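Long-range contacts in surface layer protein (Geobacillus stearothermophilus, PDB 4UJ8), which forms, by self-assembly, the calcium-binding surface layer that probably coats the bacterial cell, with this chain covering domains 6 and 7 of SbsC: residues 123-128 against 148-153; 217-222 against 230-235; 141-146 against 203-208; 177-182 against 194-199; 117-122 against 152-157. All blocks are in the same frame, centred on the assembly; numbering follows the deposited sequence. Where two conformers were deposited one is given.

Interaction 1. Residues 123-128 against 148-153; sequences VVTKKA and NLDIKD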
# COMPACT_ATOMS: atom_id res chain seq x y z
N VAL A 123 14.71 -4.32 -0.95
CA VAL A 123 16.07 -4.73 -1.33
C VAL A 123 15.98 -5.92 -2.26
O VAL A 123 15.25 -6.86 -1.98
CB VAL A 123 16.92 -5.11 -0.10
CG1 VAL A 123 18.24 -5.75 -0.53
CG2 VAL A 123 17.17 -3.89 0.76
N VAL A 124 16.72 -5.88 -3.37
CA VAL A 124 16.83 -7.04 -4.24
C VAL A 124 18.30 -7.32 -4.51
O VAL A 124 19.05 -6.40 -4.85
CB VAL A 124 16.09 -6.84 -5.57
CG1 VAL A 124 16.23 -8.10 -6.44
CG2 VAL A 124 14.61 -6.55 -5.31
N THR A 125 18.71 -8.57 -4.31
CA THR A 125 20.09 -8.97 -4.59
C THR A 125 20.16 -10.28 -5.37
O THR A 125 19.28 -11.14 -5.25
CB THR A 125 20.91 -9.16 -3.30
OG1 THR A 125 20.28 -10.15 -2.48
CG2 THR A 125 21.03 -7.86 -2.54
N LYS A 126 21.22 -10.43 -6.16
CA LYS A 126 21.47 -11.68 -6.85
C LYS A 126 22.36 -12.58 -6.01
O LYS A 126 23.21 -12.11 -5.25
CB LYS A 126 22.10 -11.45 -8.24
CG LYS A 126 23.53 -10.89 -8.22
CD LYS A 126 24.09 -10.69 -9.63
CE LYS A 126 25.38 -9.85 -9.58
NZ LYS A 126 26.05 -9.68 -10.90
N LYS A 127 22.15 -13.89 -6.15
CA LYS A 127 22.92 -14.88 -5.41
C LYS A 127 24.20 -15.23 -6.17
O LYS A 127 25.29 -15.22 -5.60
CB LYS A 127 22.08 -16.14 -5.18
CG LYS A 127 20.84 -15.92 -4.32
CD LYS A 127 19.99 -17.18 -4.26
CE LYS A 127 18.86 -17.04 -3.25
NZ LYS A 127 17.90 -18.17 -3.31
N ALA A 128 24.05 -15.54 -7.45
CA ALA A 128 25.20 -15.87 -8.29
C ALA A 128 25.23 -15.00 -9.54
O ALA A 128 24.21 -14.42 -9.94
CB ALA A 128 25.16 -17.36 -8.67
N ASN A 148 17.42 -17.03 -8.34
CA ASN A 148 18.74 -16.43 -8.17
C ASN A 148 18.66 -15.06 -7.51
O ASN A 148 19.68 -14.38 -7.37
CB ASN A 148 19.46 -16.34 -9.52
CG ASN A 148 20.96 -16.05 -9.39
OD1 ASN A 148 21.67 -16.73 -8.64
ND2 ASN A 148 21.43 -15.05 -10.11
N LEU A 149 17.46 -14.64 -7.11
CA LEU A 149 17.28 -13.35 -6.45
C LEU A 149 16.79 -13.53 -5.01
O LEU A 149 16.04 -14.45 -4.70
CB LEU A 149 16.30 -12.48 -7.22
CG LEU A 149 16.65 -12.07 -8.66
CD1 LEU A 149 15.42 -11.39 -9.29
CD2 LEU A 149 17.85 -11.16 -8.70
N ASP A 150 17.22 -12.62 -4.14
CA ASP A 150 16.64 -12.48 -2.82
C ASP A 150 15.94 -11.14 -2.75
O ASP A 150 16.50 -10.11 -3.17
CB ASP A 150 17.71 -12.61 -1.73
CG ASP A 150 18.10 -14.05 -1.47
OD1 ASP A 150 17.20 -14.89 -1.28
OD2 ASP A 150 19.31 -14.34 -1.46
N ILE A 151 14.70 -11.14 -2.28
CA ILE A 151 13.92 -9.92 -2.13
C ILE A 151 13.60 -9.75 -0.65
O ILE A 151 13.13 -10.69 -0.01
CB ILE A 151 12.62 -9.96 -2.96
CG1 ILE A 151 12.93 -10.23 -4.44
CG2 ILE A 151 11.83 -8.66 -2.82
CD1 ILE A 151 11.70 -10.30 -5.33
N LYS A 152 13.90 -8.56 -0.12
CA LYS A 152 13.55 -8.20 1.27
C LYS A 152 12.54 -7.06 1.29
O LYS A 152 12.62 -6.15 0.46
CB LYS A 152 14.78 -7.76 2.07
CG LYS A 152 16.00 -8.68 2.02
CD LYS A 152 15.73 -10.03 2.63
CE LYS A 152 17.05 -10.70 3.00
NZ LYS A 152 17.03 -12.18 2.82
N ASP A 153 11.62 -7.10 2.25
CA ASP A 153 10.68 -5.98 2.43
C ASP A 153 11.32 -4.86 3.26
O ASP A 153 12.50 -4.93 3.59
CB ASP A 153 9.37 -6.46 3.07
CG ASP A 153 9.55 -7.09 4.46
OD1 ASP A 153 10.53 -6.77 5.16
OD2 ASP A 153 8.68 -7.90 4.85
O HOH W 1 20.87 -12.70 -2.90
O HOH W 2 18.26 -8.99 -0.67

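Interaction 2. Residues 217-222 against 230-235; sequences TLTLVF and PIAITV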
# COMPACT_ATOMS: atom_id res chain seq x y z
N THR A 217 23.61 -11.91 -21.17
CA THR A 217 23.56 -11.21 -19.89
C THR A 217 22.21 -10.54 -19.81
O THR A 217 21.84 -9.79 -20.72
CB THR A 217 24.66 -10.16 -19.77
OG1 THR A 217 25.93 -10.82 -19.79
CG2 THR A 217 24.52 -9.37 -18.47
N LEU A 218 21.46 -10.84 -18.75
CA LEU A 218 20.21 -10.16 -18.48
C LEU A 218 20.43 -9.11 -17.41
O LEU A 218 20.94 -9.41 -16.33
CB LEU A 218 19.13 -11.16 -18.04
CG LEU A 218 18.70 -12.21 -19.07
CD1 LEU A 218 17.50 -13.01 -18.57
CD2 LEU A 218 18.38 -11.56 -20.40
N THR A 219 20.07 -7.87 -17.72
CA THR A 219 20.20 -6.78 -16.76
C THR A 219 18.82 -6.33 -16.32
O THR A 219 18.00 -5.85 -17.12
CB THR A 219 20.97 -5.58 -17.34
OG1 THR A 219 22.21 -6.03 -17.90
CG2 THR A 219 21.25 -4.55 -16.25
N LEU A 220 18.55 -6.52 -15.04
CA LEU A 220 17.31 -6.07 -14.43
C LEU A 220 17.44 -4.60 -14.05
O LEU A 220 18.42 -4.22 -13.42
CB LEU A 220 16.99 -6.90 -13.18
CG LEU A 220 16.49 -8.33 -13.34
CD1 LEU A 220 17.49 -9.25 -14.03
CD2 LEU A 220 16.13 -8.87 -11.96
N VAL A 221 16.49 -3.78 -14.47
CA VAL A 221 16.50 -2.36 -14.14
C VAL A 221 15.28 -2.03 -13.30
O VAL A 221 14.16 -2.43 -13.64
CB VAL A 221 16.54 -1.46 -15.40
CG1 VAL A 221 16.48 0.01 -15.02
CG2 VAL A 221 17.80 -1.74 -16.18
N PHE A 222 15.49 -1.32 -12.20
CA PHE A 222 14.43 -1.08 -11.22
C PHE A 222 13.93 0.36 -11.26
O PHE A 222 14.60 1.23 -11.82
CB PHE A 222 14.94 -1.44 -9.83
CG PHE A 222 15.37 -2.88 -9.70
CD1 PHE A 222 16.65 -3.28 -10.06
CD2 PHE A 222 14.48 -3.84 -9.23
CE1 PHE A 222 17.04 -4.61 -9.95
CE2 PHE A 222 14.86 -5.16 -9.11
CZ PHE A 222 16.13 -5.55 -9.47
N PRO A 230 20.93 -1.46 -11.04
CA PRO A 230 20.70 -2.59 -11.96
C PRO A 230 21.43 -3.84 -11.52
O PRO A 230 22.51 -3.76 -10.93
CB PRO A 230 21.27 -2.07 -13.28
CG PRO A 230 21.09 -0.59 -13.20
CD PRO A 230 21.38 -0.26 -11.75
N ILE A 231 20.84 -5.00 -11.80
CA ILE A 231 21.44 -6.27 -11.46
C ILE A 231 21.64 -7.06 -12.74
O ILE A 231 20.68 -7.26 -13.50
CB ILE A 231 20.57 -7.10 -10.48
CG1 ILE A 231 20.34 -6.33 -9.18
CG2 ILE A 231 21.20 -8.44 -10.19
CD1 ILE A 231 19.47 -7.08 -8.17
N ALA A 232 22.87 -7.49 -13.01
CA ALA A 232 23.17 -8.25 -14.21
C ALA A 232 23.41 -9.72 -13.88
O ALA A 232 24.23 -10.05 -13.02
CB ALA A 232 24.38 -7.67 -14.94
N ILE A 233 22.71 -10.59 -14.58
CA ILE A 233 22.88 -12.02 -14.45
C ILE A 233 23.13 -12.65 -15.82
O ILE A 233 22.36 -12.43 -16.77
CB ILE A 233 21.64 -12.67 -13.80
CG1 ILE A 233 21.39 -12.07 -12.41
CG2 ILE A 233 21.83 -14.18 -13.70
CD1 ILE A 233 20.00 -12.36 -11.84
N THR A 234 24.21 -13.42 -15.92
CA THR A 234 24.51 -14.17 -17.13
C THR A 234 23.70 -15.46 -17.14
O THR A 234 23.67 -16.18 -16.15
CB THR A 234 26.01 -14.50 -17.23
OG1 THR A 234 26.78 -13.29 -17.21
CG2 THR A 234 26.32 -15.27 -18.51
N VAL A 235 23.05 -15.74 -18.27
CA VAL A 235 22.23 -16.94 -18.40
C VAL A 235 22.78 -17.81 -19.51
O VAL A 235 22.87 -17.37 -20.65
CB VAL A 235 20.76 -16.60 -18.73
CG1 VAL A 235 19.94 -17.89 -18.87
CG2 VAL A 235 20.14 -15.68 -17.65

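Interaction 3. Residues 141-146 against 203-208; sequences ALAKLL and ASISGL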
# COMPACT_ATOMS: atom_id res chain seq x y z
N ALA A 141 13.79 -18.90 -18.81
CA ALA A 141 14.74 -18.57 -17.75
C ALA A 141 14.13 -17.94 -16.49
O ALA A 141 14.84 -17.79 -15.49
CB ALA A 141 15.82 -17.63 -18.30
N LEU A 142 12.86 -17.58 -16.52
CA LEU A 142 12.31 -16.75 -15.43
C LEU A 142 12.36 -17.44 -14.07
O LEU A 142 12.75 -16.83 -13.08
CB LEU A 142 10.87 -16.31 -15.73
CG LEU A 142 10.28 -15.36 -14.68
CD1 LEU A 142 11.16 -14.12 -14.49
CD2 LEU A 142 8.86 -14.95 -15.04
N ALA A 143 11.98 -18.72 -14.01
CA ALA A 143 11.96 -19.41 -12.73
C ALA A 143 13.36 -19.47 -12.11
O ALA A 143 13.55 -19.15 -10.94
CB ALA A 143 11.36 -20.82 -12.87
N LYS A 144 14.35 -19.84 -12.92
CA LYS A 144 15.72 -19.95 -12.42
C LYS A 144 16.32 -18.57 -12.12
O LYS A 144 17.15 -18.43 -11.21
CB LYS A 144 16.60 -20.71 -13.41
CG LYS A 144 17.91 -21.18 -12.82
CD LYS A 144 18.54 -22.29 -13.64
CE LYS A 144 18.06 -23.66 -13.18
NZ LYS A 144 18.71 -24.77 -13.93
N LEU A 145 15.89 -17.56 -12.86
CA LEU A 145 16.37 -16.21 -12.57
C LEU A 145 15.79 -15.73 -11.24
O LEU A 145 16.49 -15.10 -10.45
CB LEU A 145 15.98 -15.25 -13.69
CG LEU A 145 16.43 -13.80 -13.52
CD1 LEU A 145 17.65 -13.53 -14.35
CD2 LEU A 145 15.32 -12.85 -13.90
N LEU A 146 14.51 -16.01 -11.01
CA LEU A 146 13.87 -15.61 -9.76
C LEU A 146 14.50 -16.34 -8.57
O LEU A 146 14.71 -15.75 -7.51
CB LEU A 146 12.36 -15.89 -9.81
CG LEU A 146 11.47 -15.29 -8.71
CD1 LEU A 146 11.50 -13.77 -8.73
CD2 LEU A 146 10.03 -15.78 -8.84
N ALA A 203 0.92 -20.83 -11.97
CA ALA A 203 1.52 -21.99 -11.30
C ALA A 203 2.92 -22.25 -11.82
O ALA A 203 3.82 -22.60 -11.07
CB ALA A 203 0.65 -23.23 -11.47
N SER A 204 3.09 -22.06 -13.13
CA SER A 204 4.41 -22.11 -13.77
C SER A 204 4.76 -20.76 -14.38
O SER A 204 4.24 -20.39 -15.44
CB SER A 204 4.44 -23.19 -14.86
OG SER A 204 3.39 -22.99 -15.79
N ILE A 205 5.66 -20.01 -13.74
CA ILE A 205 5.95 -18.67 -14.22
C ILE A 205 6.77 -18.73 -15.50
O ILE A 205 7.50 -19.68 -15.76
CB ILE A 205 6.68 -17.82 -13.16
CG1 ILE A 205 8.05 -18.40 -12.83
CG2 ILE A 205 5.81 -17.66 -11.89
CD1 ILE A 205 8.88 -17.48 -11.95
N SER A 206 6.60 -17.70 -16.32
CA SER A 206 7.20 -17.67 -17.63
C SER A 206 7.38 -16.26 -18.11
O SER A 206 6.78 -15.33 -17.57
CB SER A 206 6.33 -18.43 -18.63
OG SER A 206 5.10 -17.75 -18.80
N GLY A 207 8.19 -16.09 -19.15
CA GLY A 207 8.33 -14.79 -19.75
C GLY A 207 9.73 -14.44 -20.20
O GLY A 207 9.95 -13.37 -20.76
N LEU A 208 10.68 -15.34 -19.92
CA LEU A 208 12.03 -15.22 -20.47
C LEU A 208 12.32 -16.41 -21.37
O LEU A 208 13.24 -17.20 -21.11
CB LEU A 208 13.07 -15.11 -19.36
CG LEU A 208 13.03 -13.78 -18.59
CD1 LEU A 208 13.94 -13.85 -17.39
CD2 LEU A 208 13.41 -12.63 -19.50
O HOH W 3 10.29 -19.84 -16.21

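Interaction 4. Residues 177-182 against 194-199; sequences SVLSGI and SNVDNL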
# COMPACT_ATOMS: atom_id res chain seq x y z
N SER A 177 6.75 -5.37 -8.82
CA SER A 177 6.32 -4.12 -8.21
C SER A 177 7.42 -3.05 -8.25
O SER A 177 7.13 -1.86 -8.16
CB SER A 177 5.86 -4.34 -6.76
OG SER A 177 6.96 -4.51 -5.88
N VAL A 178 8.68 -3.48 -8.37
CA VAL A 178 9.82 -2.55 -8.39
C VAL A 178 10.65 -2.64 -9.66
O VAL A 178 11.57 -1.84 -9.87
CB VAL A 178 10.76 -2.77 -7.18
CG1 VAL A 178 10.09 -2.36 -5.87
CG2 VAL A 178 11.27 -4.19 -7.13
N LEU A 179 10.35 -3.63 -10.51
CA LEU A 179 11.10 -3.84 -11.77
C LEU A 179 10.62 -2.92 -12.89
O LEU A 179 9.42 -2.81 -13.14
CB LEU A 179 10.95 -5.30 -12.21
CG LEU A 179 11.91 -5.87 -13.25
CD1 LEU A 179 13.36 -5.85 -12.78
CD2 LEU A 179 11.47 -7.30 -13.56
N SER A 180 11.55 -2.28 -13.60
CA SER A 180 11.18 -1.39 -14.70
C SER A 180 11.36 -2.05 -16.07
O SER A 180 10.69 -1.69 -17.04
CB SER A 180 11.99 -0.09 -14.66
OG SER A 180 11.51 0.79 -13.66
N GLY A 181 12.27 -3.01 -16.14
CA GLY A 181 12.52 -3.74 -17.37
C GLY A 181 13.70 -4.69 -17.24
O GLY A 181 14.47 -4.62 -16.27
N ILE A 182 13.83 -5.58 -18.22
CA ILE A 182 14.95 -6.50 -18.29
C ILE A 182 15.63 -6.38 -19.65
O ILE A 182 15.01 -6.57 -20.69
CB ILE A 182 14.52 -7.98 -18.07
CG1 ILE A 182 13.92 -8.18 -16.68
CG2 ILE A 182 15.69 -8.92 -18.31
CD1 ILE A 182 13.41 -9.60 -16.44
N SER A 194 10.23 -5.26 -21.82
CA SER A 194 10.01 -3.84 -21.58
C SER A 194 8.72 -3.60 -20.78
O SER A 194 8.64 -2.65 -20.01
CB SER A 194 9.97 -3.07 -22.91
OG SER A 194 9.16 -3.73 -23.85
N ASN A 195 7.74 -4.48 -20.96
CA ASN A 195 6.52 -4.47 -20.16
C ASN A 195 6.61 -5.60 -19.14
O ASN A 195 6.54 -6.78 -19.50
CB ASN A 195 5.28 -4.64 -21.05
CG ASN A 195 3.96 -4.52 -20.28
OD1 ASN A 195 3.93 -4.59 -19.05
ND2 ASN A 195 2.87 -4.35 -21.01
N VAL A 196 6.79 -5.22 -17.88
CA VAL A 196 7.03 -6.18 -16.81
C VAL A 196 5.80 -7.10 -16.60
O VAL A 196 5.92 -8.18 -16.04
CB VAL A 196 7.42 -5.46 -15.50
CG1 VAL A 196 7.84 -6.45 -14.44
CG2 VAL A 196 8.55 -4.50 -15.76
N ASP A 197 4.63 -6.67 -17.07
CA ASP A 197 3.44 -7.51 -16.96
C ASP A 197 3.54 -8.79 -17.80
O ASP A 197 2.81 -9.74 -17.55
CB ASP A 197 2.19 -6.72 -17.36
CG ASP A 197 1.80 -5.69 -16.30
OD1 ASP A 197 2.12 -5.92 -15.11
OD2 ASP A 197 1.18 -4.67 -16.66
N ASN A 198 4.45 -8.81 -18.77
CA ASN A 198 4.72 -10.02 -19.55
C ASN A 198 5.50 -11.06 -18.76
O ASN A 198 5.77 -12.16 -19.25
CB ASN A 198 5.46 -9.67 -20.83
CG ASN A 198 4.62 -8.86 -21.78
OD1 ASN A 198 3.40 -8.75 -21.60
ND2 ASN A 198 5.24 -8.29 -22.80
N LEU A 199 5.89 -10.72 -17.54
CA LEU A 199 6.41 -11.72 -16.64
C LEU A 199 5.18 -12.33 -16.01
O LEU A 199 4.56 -11.74 -15.11
CB LEU A 199 7.35 -11.13 -15.60
CG LEU A 199 8.56 -10.35 -16.14
CD1 LEU A 199 9.38 -9.86 -14.97
CD2 LEU A 199 9.41 -11.21 -17.08
O HOH W 4 10.91 -1.42 -19.57

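Interaction 5. Residues 117-122 against 152-157; sequences TTLKAT and KDQNGN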
# COMPACT_ATOMS: atom_id res chain seq x y z
N THR A 117 0.73 0.39 5.34
CA THR A 117 1.73 -0.49 5.94
C THR A 117 1.99 -1.75 5.11
O THR A 117 2.58 -2.71 5.59
CB THR A 117 1.33 -0.91 7.38
OG1 THR A 117 0.06 -1.58 7.38
CG2 THR A 117 1.27 0.33 8.28
N THR A 118 1.54 -1.75 3.85
CA THR A 118 1.78 -2.87 2.95
C THR A 118 3.27 -3.23 2.93
O THR A 118 4.14 -2.35 2.92
CB THR A 118 1.30 -2.55 1.51
OG1 THR A 118 -0.10 -2.28 1.54
CG2 THR A 118 1.57 -3.72 0.54
N LEU A 119 3.56 -4.53 2.96
CA LEU A 119 4.93 -4.99 2.74
C LEU A 119 5.35 -4.65 1.32
O LEU A 119 4.67 -4.99 0.36
CB LEU A 119 5.04 -6.49 3.01
CG LEU A 119 4.87 -6.90 4.47
CD1 LEU A 119 5.20 -8.38 4.69
CD2 LEU A 119 5.72 -6.01 5.39
N LYS A 120 6.49 -3.98 1.20
CA LYS A 120 6.97 -3.41 -0.06
C LYS A 120 8.38 -3.90 -0.37
O LYS A 120 9.25 -3.84 0.49
CB LYS A 120 6.94 -1.88 0.05
CG LYS A 120 6.99 -1.11 -1.25
CD LYS A 120 6.97 0.39 -0.94
CE LYS A 120 7.01 1.25 -2.20
NZ LYS A 120 6.89 2.70 -1.87
N ALA A 121 8.61 -4.40 -1.59
CA ALA A 121 9.95 -4.84 -1.99
C ALA A 121 10.93 -3.68 -1.84
O ALA A 121 10.74 -2.64 -2.46
CB ALA A 121 9.94 -5.37 -3.42
N THR A 122 11.95 -3.86 -1.01
CA THR A 122 12.87 -2.77 -0.68
C THR A 122 14.31 -3.06 -1.06
O THR A 122 15.06 -2.16 -1.45
CB THR A 122 12.78 -2.43 0.82
OG1 THR A 122 11.43 -2.09 1.13
CG2 THR A 122 13.69 -1.26 1.17
N LYS A 152 13.90 -8.56 -0.12
CA LYS A 152 13.55 -8.20 1.27
C LYS A 152 12.54 -7.06 1.29
O LYS A 152 12.62 -6.15 0.46
CB LYS A 152 14.78 -7.76 2.07
CG LYS A 152 16.00 -8.68 2.02
CD LYS A 152 15.73 -10.03 2.63
CE LYS A 152 17.05 -10.70 3.00
NZ LYS A 152 17.03 -12.18 2.82
N ASP A 153 11.62 -7.10 2.25
CA ASP A 153 10.68 -5.98 2.43
C ASP A 153 11.32 -4.86 3.26
O ASP A 153 12.50 -4.93 3.59
CB ASP A 153 9.37 -6.46 3.07
CG ASP A 153 9.55 -7.09 4.46
OD1 ASP A 153 10.53 -6.77 5.16
OD2 ASP A 153 8.68 -7.90 4.85
N GLN A 154 10.53 -3.85 3.60
CA GLN A 154 11.04 -2.70 4.36
C GLN A 154 11.48 -3.08 5.78
O GLN A 154 12.24 -2.35 6.43
CB GLN A 154 9.98 -1.60 4.44
CG GLN A 154 8.73 -1.97 5.20
CD GLN A 154 7.60 -2.40 4.30
OE1 GLN A 154 7.76 -3.27 3.45
NE2 GLN A 154 6.44 -1.77 4.48
N ASN A 155 11.01 -4.23 6.27
CA ASN A 155 11.45 -4.71 7.57
C ASN A 155 12.70 -5.58 7.47
O ASN A 155 13.22 -6.07 8.48
CB ASN A 155 10.33 -5.50 8.25
CG ASN A 155 9.08 -4.66 8.49
OD1 ASN A 155 9.17 -3.48 8.84
ND2 ASN A 155 7.92 -5.27 8.30
N GLY A 156 13.17 -5.79 6.24
CA GLY A 156 14.35 -6.59 6.00
C GLY A 156 14.06 -8.08 6.00
O GLY A 156 14.98 -8.91 6.05
N ASN A 157 12.78 -8.42 5.93
CA ASN A 157 12.36 -9.81 5.93
C ASN A 157 12.19 -10.33 4.51
O ASN A 157 11.91 -9.56 3.60
CB ASN A 157 11.05 -9.98 6.70
CG ASN A 157 11.23 -9.75 8.19
OD1 ASN A 157 12.22 -10.19 8.79
ND2 ASN A 157 10.27 -9.06 8.80

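Interaction 1. Residues 123-128 against 148-153
N148 presents its side-chain amide to the backbone of A128 and is held by both ends. ND2 donates to A128 O over 2.9 Å in an almost straight bond, 178° at the hydrogen, with the acceptor lying in the amide plane; OD1 takes the proton of A128 N, also at 2.9 Å, in a more bent bond. CG stands anti to the backbone N of N148 (chi1 -166°), which swings the amide alongside the turn, and the two bonds fix its rotation. From here 123-126 and 149-152 run antiparallel, and their side chains leave on two faces. On one, V124 and I151 point the same way side by side, while V124 CG1 meets L149 CD2 at 4.1 Å. Beside the other face, K127, just past the strand, lies across D150 at about a right angle: its CE is 3.3 Å from D150 OD2, but the ion pair from K127 NZ to D150 OD1 is long at 3.9 Å, and K127 NZ also donates to A147 O. One water bridges T125 OG1 and D150 OD2, lying 2.7 Å from T125 OG1, so this face is partly hydrated. The two strands make a separate antiparallel ribbon. Its V124, L149 and I151 face packs on strands 214-222 and 231-237 through F222, L220, I231 and I233, and on helix 170-178 through L175.

Interaction 2. Residues 217-222 against 230-235
F222 and I231 meet on the buried face of this strand pair, toward its hairpin turn, where I231 CG1 approaches F222 CE1 obliquely at 3.8 Å and I231 CD1 also touches CE1 and CZ. F222 CG sits anti to the carbonyl carbon (chi1 -60°), and although its CB does not point at 230-235, the ring reaches back to I231. At the other end L218 CD1 lies against V235 CG2, 3.9 Å away. L220 and I233 fill the same buried face between them. The segments are the two arms of a beta hairpin, strands 214-222 and 231-237, the inner pair of a four-stranded mixed sheet flanked by 179-184 and 130-132. L218 with I233 and L220 with I231 form its hydrogen-bonded pairs: L218 N to I233 O and L220 N to I231 O are both 2.7 Å, and each pair is closed by the reciprocal bond. The buried face is covered by the ribbon of 123-126 and 149-152, through V124 and L149, and by L208. On the more open face the side chains are short and the touches sparse. T217 and T234, a non-hydrogen-bonded pair, bring their OG1 atoms only to 3.7 Å. T217 CG2 and A232 CB are 3.9 Å apart, and T219 CG2 crosses P230 CB at the same distance, where P230 is exposed.

Interaction 3. Residues 141-146 against 203-208
I205 pushes its CD1 into the flank of the short helix 142-147, reaching L142 CG and L146 CD2, each at 3.7 Å, and lying against A143 CA. Its CG1 stands between the backbone N and the carbonyl carbon (chi1 64°), turned to meet the helix. L142 is gripped from two directions: it crosses both I205 and L208 at about right angles, its CD1 lying 4.0 Å from L208 CD1, while its CD2 is 3.3 Å from S206 O. L208 CD1 also reaches L145 CD2 at 3.9 Å. The backbones join directly once, where A141 N donates to L208 O over 2.9 Å in a nearly straight bond (171°), although the donor stands above the carbonyl plane. A second shell sets the loop in place: D140 takes L142 N and L208 N on OD1 and G207 N on OD2, so one carboxylate ties the first turn of the helix to the loop. Beyond, I205 and L146 both rest on L172 of helix 170-178, with a calcium ion about 9 Å from the I205 side chain. D140 OD1 accepting from L142 N, two residues on, is an Asx turn, here leading into a helix against which the loop lays I205 and L208.

Interaction 4. Residues 177-182 against 194-199
The flat groups here are peptides, and V196 sits on two of them. Its CG2 stands almost straight over S180 C, 3.7 Å away, on the face of the S180-G181 peptide, and leans over the oxygen end of the L179-S180 peptide, 3.2 Å from L179 O. The N-H of that second peptide, S180 N, is turned to V221 O of the neighbouring strand, and the methyl lies over the peptide face. S180 O and S194 O do not meet directly; a water donates to both, 2.6 Å from S180 O, and it joins the two backbones in a contact that has no direct hydrogen bond across it. A third flat group, the amide of N195, shapes the other segment from within: its OD1 accepts from D197 N at 3.0 Å, the donor above the carbonyl plane, in an Asx turn that opens the 3-10 turn 196-198. That turn puts V196 and L199 on the same side chain, L179. V196 CG1 is anti to its backbone N (chi1 -173°) and reaches L179 CD2 at 3.8 Å, an oblique crossing. L199 comes in at about a right angle, with its CD1 3.6 Å from L179 CD2, the tightest apolar touch of the contact. Beneath them strand 179-184 is an outer strand of the four-stranded sheet, paired with 214-222. S180 and G181 both face V221 there in a classic beta bulge, and L179 continues inward onto L220 and F222, close behind helix 170-178.

Interaction 5. Residues 117-122 against 152-157
Q154 folds back on the chain of T118 and K120 because its CG lies between the backbone N and the carbonyl carbon (chi1 65°) and the chain bends again at chi2 (-99°). The amide then lies alongside the backbone, giving a donor and an acceptor to the same edge of the chain. NE2 donates to T118 O at 2.8 Å in a nearly straight bond, with the acceptor in the amide plane, and OE1 takes K120 N at 2.7 Å in its own carbonyl plane, on a lone pair. Held at both ends, the amide cannot easily turn over. A few residues on, T122 N donates to K152 O at 2.8 Å, while T122 OG1 gives its proton to K120 O over 2.9 Å. L119 spreads its two methyls round a carboxylate oxygen: CD1 is 3.5 Å and CD2 3.6 Å from D153 OD2. The other oxygen, D153 OD1, faces inward to its own turn, accepting from N157 N at 2.9 Å and weakly from N155 N, which steadies the type I turn from D153 to G156. Residues 117-122 run between the two domains, and the 152-157 turn braces them at the surface. On one side T117 bonds to D23, a calcium ligand of the preceding domain; on the other A121 packs on S177 and V178 of helix 170-178, and the chain runs on into strand 123-126 opposite 149-152.

Interactions 1 and 2 are the most strand-like, and they face each other: K126 NZ reaches A232 O and the I231 side chain packs beneath V124 and K126. Their inner faces are mostly apolar; their outer ones are hydrated or sparse. Interaction 3 fills the same interior from the helix side, L145 touching I233 and L208 touching L218. Interaction 4 adds the strand beside 217-222, bonded to V221, and its loop lies within the loop that interaction 3 closes; it has water and apolar touches in place of direct hydrogen bonds. Interaction 5, a surface contact sharing K152 and D153 with interaction 1, is largely polar and lies nearest the other domain.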